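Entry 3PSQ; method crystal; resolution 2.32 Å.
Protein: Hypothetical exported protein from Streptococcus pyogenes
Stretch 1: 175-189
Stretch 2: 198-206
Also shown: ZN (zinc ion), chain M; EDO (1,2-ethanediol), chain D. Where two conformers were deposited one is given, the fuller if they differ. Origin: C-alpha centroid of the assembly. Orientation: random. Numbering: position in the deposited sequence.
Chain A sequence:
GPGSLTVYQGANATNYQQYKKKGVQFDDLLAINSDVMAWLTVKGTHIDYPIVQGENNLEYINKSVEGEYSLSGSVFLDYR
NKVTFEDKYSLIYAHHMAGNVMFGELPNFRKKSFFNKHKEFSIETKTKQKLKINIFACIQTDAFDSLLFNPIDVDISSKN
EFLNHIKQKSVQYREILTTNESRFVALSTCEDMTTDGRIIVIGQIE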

# COMPACT_ATOMS: atom_id res chain seq x y z
N GLU A 175 14.69 10.73 -6.85
CA GLU A 175 13.96 11.84 -7.48
C GLU A 175 13.33 11.39 -8.78
O GLU A 175 14.05 11.00 -9.70
CB GLU A 175 14.93 12.96 -7.84
CG GLU A 175 15.77 13.52 -6.70
CD GLU A 175 14.95 14.40 -5.73
OE1 GLU A 175 13.98 15.05 -6.19
OE2 GLU A 175 15.30 14.42 -4.52
N ILE A 176 12.01 11.46 -8.90
CA ILE A 176 11.40 11.27 -10.21
C ILE A 176 10.54 12.49 -10.61
O ILE A 176 10.15 13.28 -9.74
CB ILE A 176 10.62 9.91 -10.33
CG1 ILE A 176 9.44 9.85 -9.37
CG2 ILE A 176 11.58 8.71 -10.14
CD1 ILE A 176 8.55 8.61 -9.58
N LEU A 177 10.28 12.69 -11.91
CA LEU A 177 9.42 13.78 -12.36
C LEU A 177 8.04 13.68 -11.71
O LEU A 177 7.40 12.64 -11.80
CB LEU A 177 9.24 13.74 -13.88
CG LEU A 177 10.03 14.63 -14.84
CD1 LEU A 177 9.87 14.08 -16.28
CD2 LEU A 177 9.60 16.11 -14.75
N THR A 178 7.58 14.77 -11.10
CA THR A 178 6.22 14.86 -10.60
C THR A 178 5.51 16.14 -11.08
O THR A 178 6.15 17.15 -11.34
CB THR A 178 6.18 14.83 -9.06
OG1 THR A 178 4.82 14.90 -8.60
CG2 THR A 178 6.96 15.99 -8.44
N THR A 179 4.19 16.08 -11.19
CA THR A 179 3.36 17.24 -11.52
C THR A 179 2.41 17.43 -10.34
O THR A 179 2.38 16.60 -9.44
CB THR A 179 2.57 17.03 -12.85
OG1 THR A 179 1.41 16.22 -12.61
CG2 THR A 179 3.41 16.35 -13.94
N ASN A 180 1.63 18.51 -10.32
CA ASN A 180 0.64 18.64 -9.25
C ASN A 180 -0.59 17.75 -9.49
O ASN A 180 -1.47 17.63 -8.61
CB ASN A 180 0.29 20.11 -8.95
CG ASN A 180 1.23 20.73 -7.91
OD1 ASN A 180 0.96 20.68 -6.71
ND2 ASN A 180 2.33 21.32 -8.37
N GLU A 181 -0.63 17.10 -10.64
CA GLU A 181 -1.71 16.14 -10.91
C GLU A 181 -1.28 14.70 -10.57
O GLU A 181 -2.10 13.79 -10.59
CB GLU A 181 -2.20 16.26 -12.36
CG GLU A 181 -2.32 17.69 -12.90
CD GLU A 181 -3.45 18.49 -12.28
OE1 GLU A 181 -4.62 18.10 -12.45
OE2 GLU A 181 -3.17 19.53 -11.64
N SER A 182 0.01 14.51 -10.25
CA SER A 182 0.56 13.18 -9.86
C SER A 182 -0.19 12.51 -8.71
O SER A 182 -0.54 13.15 -7.73
CB SER A 182 2.04 13.30 -9.46
OG SER A 182 2.86 13.59 -10.58
N ARG A 183 -0.43 11.21 -8.84
CA ARG A 183 -1.06 10.43 -7.77
C ARG A 183 -0.10 9.41 -7.14
O ARG A 183 0.78 8.86 -7.80
CB ARG A 183 -2.30 9.70 -8.28
CG ARG A 183 -3.43 10.57 -8.80
CD ARG A 183 -4.52 9.66 -9.40
NE ARG A 183 -4.22 9.34 -10.79
CZ ARG A 183 -4.56 8.24 -11.44
NH1 ARG A 183 -5.25 7.26 -10.86
NH2 ARG A 183 -4.20 8.10 -12.72
N PHE A 184 -0.33 9.12 -5.87
CA PHE A 184 0.60 8.30 -5.11
C PHE A 184 -0.08 7.06 -4.53
O PHE A 184 -1.29 7.04 -4.37
CB PHE A 184 1.23 9.15 -4.02
CG PHE A 184 1.95 10.35 -4.56
CD1 PHE A 184 3.29 10.26 -4.93
CD2 PHE A 184 1.29 11.57 -4.74
CE1 PHE A 184 3.96 11.36 -5.46
CE2 PHE A 184 1.97 12.68 -5.25
CZ PHE A 184 3.31 12.57 -5.61
N VAL A 185 0.70 6.02 -4.31
CA VAL A 185 0.19 4.79 -3.69
C VAL A 185 1.25 4.29 -2.73
O VAL A 185 2.45 4.19 -3.07
CB VAL A 185 -0.17 3.65 -4.69
CG1 VAL A 185 -0.75 2.48 -3.92
CG2 VAL A 185 -1.19 4.09 -5.67
N ALA A 186 0.79 4.03 -1.51
CA ALA A 186 1.65 3.62 -0.42
C ALA A 186 1.20 2.23 0.04
O ALA A 186 0.00 1.92 0.06
CB ALA A 186 1.55 4.63 0.71
N LEU A 187 2.17 1.38 0.33
CA LEU A 187 1.95 0.08 0.93
C LEU A 187 2.68 0.10 2.27
O LEU A 187 3.85 0.48 2.35
CB LEU A 187 2.53 -1.05 0.08
CG LEU A 187 2.49 -0.98 -1.44
CD1 LEU A 187 3.47 -2.06 -2.02
CD2 LEU A 187 1.05 -1.18 -1.92
N SER A 188 2.00 -0.36 3.32
CA SER A 188 2.51 -0.19 4.67
C SER A 188 2.07 -1.30 5.65
O SER A 188 0.97 -1.89 5.54
CB SER A 188 2.01 1.16 5.20
OG SER A 188 2.65 1.51 6.41
N THR A 189 2.93 -1.55 6.63
CA THR A 189 2.57 -2.34 7.77
C THR A 189 3.51 -1.99 8.93
O THR A 189 4.22 -0.99 8.88
CB THR A 189 2.52 -3.87 7.43
OG1 THR A 189 1.97 -4.57 8.55
CG2 THR A 189 3.89 -4.41 7.06
N ARG A 198 6.76 1.62 11.86
CA ARG A 198 6.00 1.33 10.62
C ARG A 198 6.91 1.44 9.40
O ARG A 198 7.80 2.29 9.34
CB ARG A 198 4.77 2.24 10.44
CG ARG A 198 3.72 2.19 11.54
CD ARG A 198 2.88 0.93 11.50
NE ARG A 198 1.88 0.89 12.57
CZ ARG A 198 2.05 0.29 13.75
NH1 ARG A 198 3.20 -0.32 14.03
NH2 ARG A 198 1.06 0.27 14.66
N ILE A 199 6.71 0.56 8.44
CA ILE A 199 7.38 0.73 7.18
C ILE A 199 6.39 1.20 6.10
O ILE A 199 5.26 0.72 6.04
CB ILE A 199 8.13 -0.57 6.73
CG1 ILE A 199 8.89 -0.30 5.44
CG2 ILE A 199 7.15 -1.74 6.60
CD1 ILE A 199 9.88 -1.39 5.04
N ILE A 200 6.83 2.12 5.24
CA ILE A 200 6.02 2.50 4.09
C ILE A 200 6.89 2.44 2.83
O ILE A 200 7.99 2.99 2.82
CB ILE A 200 5.47 3.96 4.22
CG1 ILE A 200 4.67 4.12 5.52
CG2 ILE A 200 4.65 4.33 3.01
CD1 ILE A 200 4.13 5.51 5.79
N VAL A 201 6.39 1.75 1.80
CA VAL A 201 6.91 1.81 0.45
C VAL A 201 5.92 2.62 -0.39
O VAL A 201 4.73 2.26 -0.53
CB VAL A 201 7.08 0.42 -0.17
CG1 VAL A 201 7.46 0.54 -1.66
CG2 VAL A 201 8.15 -0.39 0.58
N ILE A 202 6.40 3.74 -0.91
CA ILE A 202 5.55 4.65 -1.68
C ILE A 202 5.99 4.79 -3.14
O ILE A 202 7.19 4.84 -3.44
CB ILE A 202 5.43 6.02 -0.99
CG1 ILE A 202 4.61 6.98 -1.84
CG2 ILE A 202 6.78 6.61 -0.78
CD1 ILE A 202 4.03 8.09 -1.01
N GLY A 203 5.03 4.81 -4.06
CA GLY A 203 5.32 5.10 -5.44
C GLY A 203 4.40 6.13 -6.09
O GLY A 203 3.37 6.52 -5.52
N GLN A 204 4.76 6.56 -7.30
CA GLN A 204 3.89 7.46 -8.08
C GLN A 204 3.21 6.75 -9.22
O GLN A 204 3.87 6.04 -9.97
CB GLN A 204 4.70 8.62 -8.62
CG GLN A 204 3.90 9.75 -9.21
CD GLN A 204 4.82 10.91 -9.57
OE1 GLN A 204 5.01 11.85 -8.80
NE2 GLN A 204 5.46 10.80 -10.73
N ILE A 205 1.90 6.91 -9.35
CA ILE A 205 1.19 6.28 -10.47
C ILE A 205 1.76 6.71 -11.85
O ILE A 205 1.90 7.91 -12.16
CB ILE A 205 -0.31 6.57 -10.42
CG1 ILE A 205 -0.91 6.14 -9.08
CG2 ILE A 205 -1.02 5.88 -11.55
CD1 ILE A 205 -2.38 6.50 -8.95
N GLU A 206 2.13 5.73 -12.67
CA GLU A 206 2.71 5.96 -13.98
C GLU A 206 1.93 7.03 -14.73
O GLU A 206 0.83 6.74 -15.23
CB GLU A 206 2.70 4.66 -14.77
CG GLU A 206 3.19 4.76 -16.21
CD GLU A 206 4.64 5.14 -16.27
OE1 GLU A 206 5.17 5.64 -15.23
OE2 GLU A 206 5.26 4.93 -17.35
ZN ZN M . 7.02 5.87 -16.93
C1 EDO D . 8.56 12.44 -6.50
O1 EDO D . 8.98 13.62 -7.18
C2 EDO D . 9.76 11.92 -5.73
O2 EDO D . 10.63 11.29 -6.67
O HOH W 1 0.29 10.04 -11.44
O HOH W 2 7.62 3.86 -16.28
O HOH W 3 5.50 7.24 -18.14

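Residues 198-205 run antiparallel to the strand 184-189, their axes 4.6 Å apart at closest approach, and the pairing alternates strictly between hydrogen-bonded and non-hydrogen-bonded positions. Arg198 adds little beyond a CA-H...O contact, its CA 3.4 Å from Thr189 O. Ile199 opens the ladder: Ile199 N donates to Thr189 O at 3.0 Å, while the return bond, Thr189 N to Ile199 O, is longer at 3.3 Å. Ile199 O also accepts from Ser188 OG at 2.8 Å, so a side-chain hydroxyl reinforces the ladder at this end.

Ile200 sits opposite Ser188 in a non-hydrogen-bonded pair, and its CG2 packs diagonally against Ala186 CB at 3.9 Å. Val201 restores the backbone exchange with Leu187: Val201 O accepts from Leu187 N at 2.8 Å and Val201 N donates to Leu187 O at 2.9 Å. Next comes Ile202, across from Ala186, where the CA atoms approach to 4.2 Å; Ile202 CD1 reaches Phe184 CB at 4.2 Å, on the same face of the sheet.

Gly203 pairs with Val185 through two bonds, Gly203 N to Val185 O at 2.8 Å and Val185 N to Gly203 O at 3.0 Å, and leaves Val185 without a side-chain partner directly across. Val185 CG2 instead meets Ile205 CG1 at 4.0 Å.

Gln204 gives up the most surface to the other stretch. Its extended chain carries the amide past Phe184 to the preceding loop, where Gln204 NE2 donates to Leu177 O at 2.9 Å, nearly linearly. Its OE1 lies near the hydroxyls of Thr178 and Ser182. The amide thus ties a loop to the sheet by satisfying a backbone carbonyl.

Ile205 N donates to Arg183 O at 2.7 Å, and Ile205 CD1 covers one face of the Arg183 guanidinium. Water 1 bridges Arg183 N and Ile205 O. Glu206 leaves the contact and chelates zinc through both carboxylate oxygens.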